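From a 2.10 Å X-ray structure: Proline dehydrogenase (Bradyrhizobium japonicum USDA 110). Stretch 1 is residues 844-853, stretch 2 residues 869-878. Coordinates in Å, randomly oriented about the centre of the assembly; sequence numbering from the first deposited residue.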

ATOM      1  N   ARG A 844       0.947  34.304  55.335  1.00 37.45           N
ATOM      2  CA  ARG A 844       2.248  34.141  54.702  1.00 39.67           C
ATOM      3  C   ARG A 844       2.394  35.121  53.539  1.00 38.31           C
ATOM      4  O   ARG A 844       3.444  35.745  53.354  1.00 33.89           O
ATOM      5  CB  ARG A 844       2.400  32.703  54.206  1.00 44.24           C
ATOM      6  CG  ARG A 844       3.824  32.293  53.891  1.00 58.00           C
ATOM      7  CD  ARG A 844       3.964  30.774  53.871  1.00 65.62           C
ATOM      8  NE  ARG A 844       3.404  30.149  55.069  1.00 77.08           N
ATOM      9  CZ  ARG A 844       2.385  29.292  55.065  1.00 82.81           C
ATOM     10  NH1 ARG A 844       1.943  28.776  56.205  1.00 84.61           N
ATOM     11  NH2 ARG A 844       1.812  28.942  53.919  1.00 78.96           N
ATOM     12  N   LEU A 845       1.334  35.254  52.751  1.00 32.53           N
ATOM     13  CA  LEU A 845       1.343  36.192  51.635  1.00 32.22           C
ATOM     14  C   LEU A 845       1.470  37.634  52.137  1.00 35.96           C
ATOM     15  O   LEU A 845       2.261  38.424  51.617  1.00 26.55           O
ATOM     16  CB  LEU A 845       0.086  36.012  50.780  1.00 31.45           C
ATOM     17  CG  LEU A 845       0.036  34.664  50.049  1.00 29.85           C
ATOM     18  CD1 LEU A 845      -1.270  34.481  49.288  1.00 25.99           C
ATOM     19  CD2 LEU A 845       1.229  34.539  49.115  1.00 28.43           C
ATOM     20  N   ASP A 846       0.695  37.969  53.161  1.00 41.54           N
ATOM     21  CA  ASP A 846       0.717  39.322  53.699  1.00 41.11           C
ATOM     22  C   ASP A 846       2.090  39.670  54.260  1.00 41.79           C
ATOM     23  O   ASP A 846       2.528  40.818  54.180  1.00 38.95           O
ATOM     24  CB  ASP A 846      -0.366  39.495  54.768  1.00 46.90           C
ATOM     25  CG  ASP A 846      -1.752  39.655  54.169  1.00 49.99           C
ATOM     26  OD1 ASP A 846      -1.852  39.770  52.928  1.00 52.23           O
ATOM     27  OD2 ASP A 846      -2.737  39.671  54.935  1.00 48.79           O
ATOM     28  N   ALA A 847       2.767  38.676  54.825  1.00 41.75           N
ATOM     29  CA  ALA A 847       4.107  38.883  55.366  1.00 35.48           C
ATOM     30  C   ALA A 847       5.103  39.205  54.253  1.00 33.55           C
ATOM     31  O   ALA A 847       5.921  40.112  54.393  1.00 37.58           O
ATOM     32  CB  ALA A 847       4.562  37.660  56.160  1.00 37.25           C
ATOM     33  N   HIS A 848       5.032  38.459  53.152  1.00 32.28           N
ATOM     34  CA  HIS A 848       5.889  38.719  51.994  1.00 37.48           C
ATOM     35  C   HIS A 848       5.616  40.093  51.383  1.00 34.90           C
ATOM     36  O   HIS A 848       6.539  40.806  50.973  1.00 29.68           O
ATOM     37  CB  HIS A 848       5.700  37.639  50.923  1.00 35.42           C
ATOM     38  CG  HIS A 848       6.532  37.854  49.698  1.00 34.68           C
ATOM     39  ND1 HIS A 848       7.872  37.538  49.643  1.00 31.52           N
ATOM     40  CD2 HIS A 848       6.214  38.353  48.479  1.00 33.83           C
ATOM     41  CE1 HIS A 848       8.347  37.838  48.447  1.00 35.58           C
ATOM     42  NE2 HIS A 848       7.360  38.329  47.719  1.00 35.63           N
ATOM     43  N   ILE A 849       4.340  40.452  51.310  1.00 35.84           N
ATOM     44  CA  ILE A 849       3.948  41.758  50.795  1.00 31.86           C
ATOM     45  C   ILE A 849       4.517  42.881  51.665  1.00 38.00           C
ATOM     46  O   ILE A 849       5.081  43.850  51.152  1.00 40.63           O
ATOM     47  CB  ILE A 849       2.417  41.874  50.678  1.00 30.76           C
ATOM     48  CG1 ILE A 849       1.941  41.133  49.423  1.00 31.78           C
ATOM     49  CG2 ILE A 849       1.987  43.344  50.640  1.00 34.27           C
ATOM     50  CD1 ILE A 849       0.468  40.782  49.416  1.00 28.99           C
ATOM     51  N   ALA A 850       4.386  42.741  52.982  1.00 40.25           N
ATOM     52  CA  ALA A 850       4.932  43.733  53.907  1.00 44.36           C
ATOM     53  C   ALA A 850       6.437  43.894  53.702  1.00 41.08           C
ATOM     54  O   ALA A 850       6.950  45.010  53.631  1.00 41.32           O
ATOM     55  CB  ALA A 850       4.628  43.346  55.348  1.00 41.55           C
ATOM     56  N   ARG A 851       7.137  42.769  53.599  1.00 40.69           N
ATOM     57  CA  ARG A 851       8.580  42.775  53.390  1.00 41.17           C
ATOM     58  C   ARG A 851       8.966  43.430  52.063  1.00 44.86           C
ATOM     59  O   ARG A 851       9.911  44.217  51.998  1.00 41.79           O
ATOM     60  CB  ARG A 851       9.119  41.345  53.448  1.00 47.36           C
ATOM     61  CG  ARG A 851      10.620  41.229  53.239  1.00 54.62           C
ATOM     62  N   MET A 852       8.235  43.097  51.004  1.00 41.41           N
ATOM     63  CA  MET A 852       8.525  43.626  49.679  1.00 36.43           C
ATOM     64  C   MET A 852       8.297  45.131  49.617  1.00 33.22           C
ATOM     65  O   MET A 852       9.033  45.845  48.941  1.00 33.79           O
ATOM     66  CB  MET A 852       7.686  42.916  48.605  1.00 34.97           C
ATOM     67  CG  MET A 852       8.204  41.549  48.188  1.00 39.75           C
ATOM     68  SD  MET A 852       9.856  41.546  47.445  1.00 41.69           S
ATOM     69  CE  MET A 852      10.850  41.163  48.889  1.00 45.95           C
ATOM     70  N   LYS A 853       7.281  45.616  50.325  1.00 29.66           N
ATOM     71  CA  LYS A 853       7.038  47.056  50.374  1.00 35.46           C
ATOM     72  C   LYS A 853       8.241  47.843  50.909  1.00 38.43           C
ATOM     73  O   LYS A 853       8.457  48.987  50.511  1.00 37.75           O
ATOM     74  CB  LYS A 853       5.802  47.378  51.214  1.00 40.76           C
ATOM     75  CG  LYS A 853       4.489  47.009  50.563  1.00 35.35           C
ATOM     76  CD  LYS A 853       3.331  47.639  51.317  1.00 37.13           C
ATOM     77  CE  LYS A 853       2.006  47.042  50.879  1.00 38.77           C
ATOM     78  NZ  LYS A 853       0.950  47.317  51.886  1.00 40.29           N
ATOM     79  N   PHE A 869      -8.901  37.110  51.468  1.00 39.04           N
ATOM     80  CA  PHE A 869      -8.557  37.613  50.148  1.00 38.95           C
ATOM     81  C   PHE A 869      -7.188  38.276  50.141  1.00 38.96           C
ATOM     82  O   PHE A 869      -6.814  38.972  51.090  1.00 36.29           O
ATOM     83  CB  PHE A 869      -9.609  38.610  49.664  1.00 37.34           C
ATOM     84  CG  PHE A 869     -10.941  37.992  49.374  1.00 33.97           C
ATOM     85  CD1 PHE A 869     -11.906  37.895  50.365  1.00 40.51           C
ATOM     86  CD2 PHE A 869     -11.232  37.508  48.112  1.00 31.34           C
ATOM     87  CE1 PHE A 869     -13.137  37.324  50.100  1.00 42.87           C
ATOM     88  CE2 PHE A 869     -12.459  36.936  47.838  1.00 34.32           C
ATOM     89  CZ  PHE A 869     -13.414  36.844  48.831  1.00 41.70           C
ATOM     90  N   VAL A 870      -6.447  38.048  49.063  1.00 31.53           N
ATOM     91  CA  VAL A 870      -5.238  38.810  48.775  1.00 33.00           C
ATOM     92  C   VAL A 870      -5.299  39.321  47.334  1.00 31.83           C
ATOM     93  O   VAL A 870      -5.441  38.539  46.402  1.00 38.13           O
ATOM     94  CB  VAL A 870      -3.972  37.963  48.970  1.00 30.59           C
ATOM     95  CG1 VAL A 870      -2.738  38.781  48.633  1.00 32.94           C
ATOM     96  CG2 VAL A 870      -3.896  37.452  50.402  1.00 32.17           C
ATOM     97  N   ALA A 871      -5.208  40.635  47.159  1.00 35.83           N
ATOM     98  CA  ALA A 871      -5.303  41.244  45.837  1.00 32.22           C
ATOM     99  C   ALA A 871      -3.991  41.127  45.060  1.00 30.92           C
ATOM    100  O   ALA A 871      -2.933  40.908  45.646  1.00 29.38           O
ATOM    101  CB  ALA A 871      -5.727  42.718  45.957  1.00 28.16           C
ATOM    102  N   PRO A 872      -4.060  41.271  43.731  1.00 34.27           N
ATOM    103  CA  PRO A 872      -2.838  41.310  42.923  1.00 32.62           C
ATOM    104  C   PRO A 872      -1.871  42.390  43.409  1.00 29.99           C
ATOM    105  O   PRO A 872      -2.268  43.504  43.758  1.00 26.14           O
ATOM    106  CB  PRO A 872      -3.360  41.641  41.518  1.00 30.04           C
ATOM    107  CG  PRO A 872      -4.748  41.079  41.509  1.00 27.87           C
ATOM    108  CD  PRO A 872      -5.274  41.337  42.897  1.00 28.68           C
ATOM    109  N   HIS A 873      -0.596  42.038  43.458  1.00 34.37           N
ATOM    110  CA  HIS A 873       0.441  42.981  43.825  1.00 33.07           C
ATOM    111  C   HIS A 873       1.538  42.904  42.781  1.00 24.46           C
ATOM    112  O   HIS A 873       1.839  41.829  42.267  1.00 27.00           O
ATOM    113  CB  HIS A 873       1.015  42.649  45.207  1.00 30.52           C
ATOM    114  CG  HIS A 873       0.185  43.147  46.351  1.00 31.26           C
ATOM    115  ND1 HIS A 873      -1.002  42.556  46.724  1.00 32.39           N
ATOM    116  CD2 HIS A 873       0.384  44.169  47.217  1.00 29.81           C
ATOM    117  CE1 HIS A 873      -1.506  43.197  47.763  1.00 35.75           C
ATOM    118  NE2 HIS A 873      -0.686  44.182  48.081  1.00 32.85           N
ATOM    119  N   ILE A 874       2.135  44.045  42.464  1.00 24.86           N
ATOM    120  CA  ILE A 874       3.272  44.063  41.568  1.00 24.62           C
ATOM    121  C   ILE A 874       4.416  44.813  42.223  1.00 28.37           C
ATOM    122  O   ILE A 874       4.283  45.988  42.572  1.00 23.49           O
ATOM    123  CB  ILE A 874       2.935  44.739  40.227  1.00 23.73           C
ATOM    124  CG1 ILE A 874       1.739  44.044  39.568  1.00 26.90           C
ATOM    125  CG2 ILE A 874       4.155  44.718  39.317  1.00 15.23           C
ATOM    126  CD1 ILE A 874       1.087  44.858  38.462  1.00 27.45           C
ATOM    127  N   PHE A 875       5.535  44.121  42.399  1.00 25.32           N
ATOM    128  CA  PHE A 875       6.746  44.748  42.904  1.00 29.86           C
ATOM    129  C   PHE A 875       7.811  44.680  41.829  1.00 33.13           C
ATOM    130  O   PHE A 875       7.874  43.714  41.061  1.00 23.82           O
ATOM    131  CB  PHE A 875       7.258  44.038  44.162  1.00 26.43           C
ATOM    132  CG  PHE A 875       6.340  44.151  45.336  1.00 24.56           C
ATOM    133  CD1 PHE A 875       5.488  43.109  45.667  1.00 24.32           C
ATOM    134  CD2 PHE A 875       6.325  45.299  46.112  1.00 28.63           C
ATOM    135  CE1 PHE A 875       4.636  43.217  46.747  1.00 32.02           C
ATOM    136  CE2 PHE A 875       5.479  45.408  47.192  1.00 29.33           C
ATOM    137  CZ  PHE A 875       4.636  44.366  47.513  1.00 33.72           C
ATOM    138  N   GLU A 876       8.646  45.707  41.774  1.00 28.88           N
ATOM    139  CA  GLU A 876       9.816  45.672  40.910  1.00 27.70           C
ATOM    140  C   GLU A 876      11.061  45.520  41.771  1.00 27.23           C
ATOM    141  O   GLU A 876      11.271  46.272  42.724  1.00 28.38           O
ATOM    142  CB  GLU A 876       9.911  46.929  40.031  1.00 26.60           C
ATOM    143  CG  GLU A 876      11.227  47.030  39.262  1.00 30.27           C
ATOM    144  CD  GLU A 876      11.221  48.121  38.201  1.00 34.51           C
ATOM    145  OE1 GLU A 876      10.182  48.792  38.025  1.00 31.42           O
ATOM    146  OE2 GLU A 876      12.258  48.299  37.532  1.00 33.50           O
ATOM    147  N   LEU A 877      11.867  44.527  41.432  1.00 29.39           N
ATOM    148  CA  LEU A 877      13.105  44.239  42.129  1.00 30.72           C
ATOM    149  C   LEU A 877      14.249  44.927  41.408  1.00 35.11           C
ATOM    150  O   LEU A 877      14.201  45.111  40.191  1.00 30.67           O
ATOM    151  CB  LEU A 877      13.363  42.730  42.096  1.00 23.35           C
ATOM    152  CG  LEU A 877      12.758  41.779  43.131  1.00 35.52           C
ATOM    153  CD1 LEU A 877      11.487  42.340  43.765  1.00 36.04           C
ATOM    154  CD2 LEU A 877      12.530  40.382  42.498  1.00 22.60           C
ATOM    155  N   THR A 878      15.289  45.276  42.157  1.00 37.59           N
ATOM    156  CA  THR A 878      16.532  45.749  41.570  1.00 37.20           C
ATOM    157  C   THR A 878      17.212  44.594  40.853  1.00 38.29           C
ATOM    158  O   THR A 878      17.711  44.745  39.741  1.00 37.15           O
ATOM    159  CB  THR A 878      17.491  46.291  42.648  1.00 44.31           C
ATOM    160  OG1 THR A 878      16.940  47.479  43.227  1.00 46.56           O
ATOM    161  CG2 THR A 878      18.846  46.609  42.044  1.00 38.09           C
TER
HETATM  162  O   HOH W   1      -1.311  45.521  50.366  1.00 31.53           O

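A helix laid against a strand often packs by setting aliphatic groups on aromatic faces, and this contact is a clear example. F875, which surrenders more area to the other stretch than any of its neighbours, points its side chain at the helix. There M852 CB lies 3.5 Å from F875 CZ and almost on the ring normal, 3.4 Å from the centroid, a CH-pi contact made by the root of the methionine side chain. The end of that side chain leads away from F875, and M852 SD meets L877 CD1 at 4.1 Å. One turn earlier I849 repeats the motif: its CD1 sits over the face of the H873 imidazole, 3.5 Å from H873 CE1, and also reaches V870 CG1 at 3.9 Å. A single methyl thus serves two partners. Beyond it, L845 CD1 packs on V870 CG2 at 4.1 Å, extending the apolar row along the helix.

No direct hydrogen bond joins the two stretches. H873 ND1 donates to A871 O at 2.8 Å within its own stretch, a bond compatible with the ring orientation that puts one face against I849 CD1. At the other ring nitrogen, H873 NE2 lies 2.7 Å from the O of water 1, and a weak hydrogen bond runs from K853 NZ to the same water O at 3.3 Å. This water bridges helix and strand at the exposed lysine.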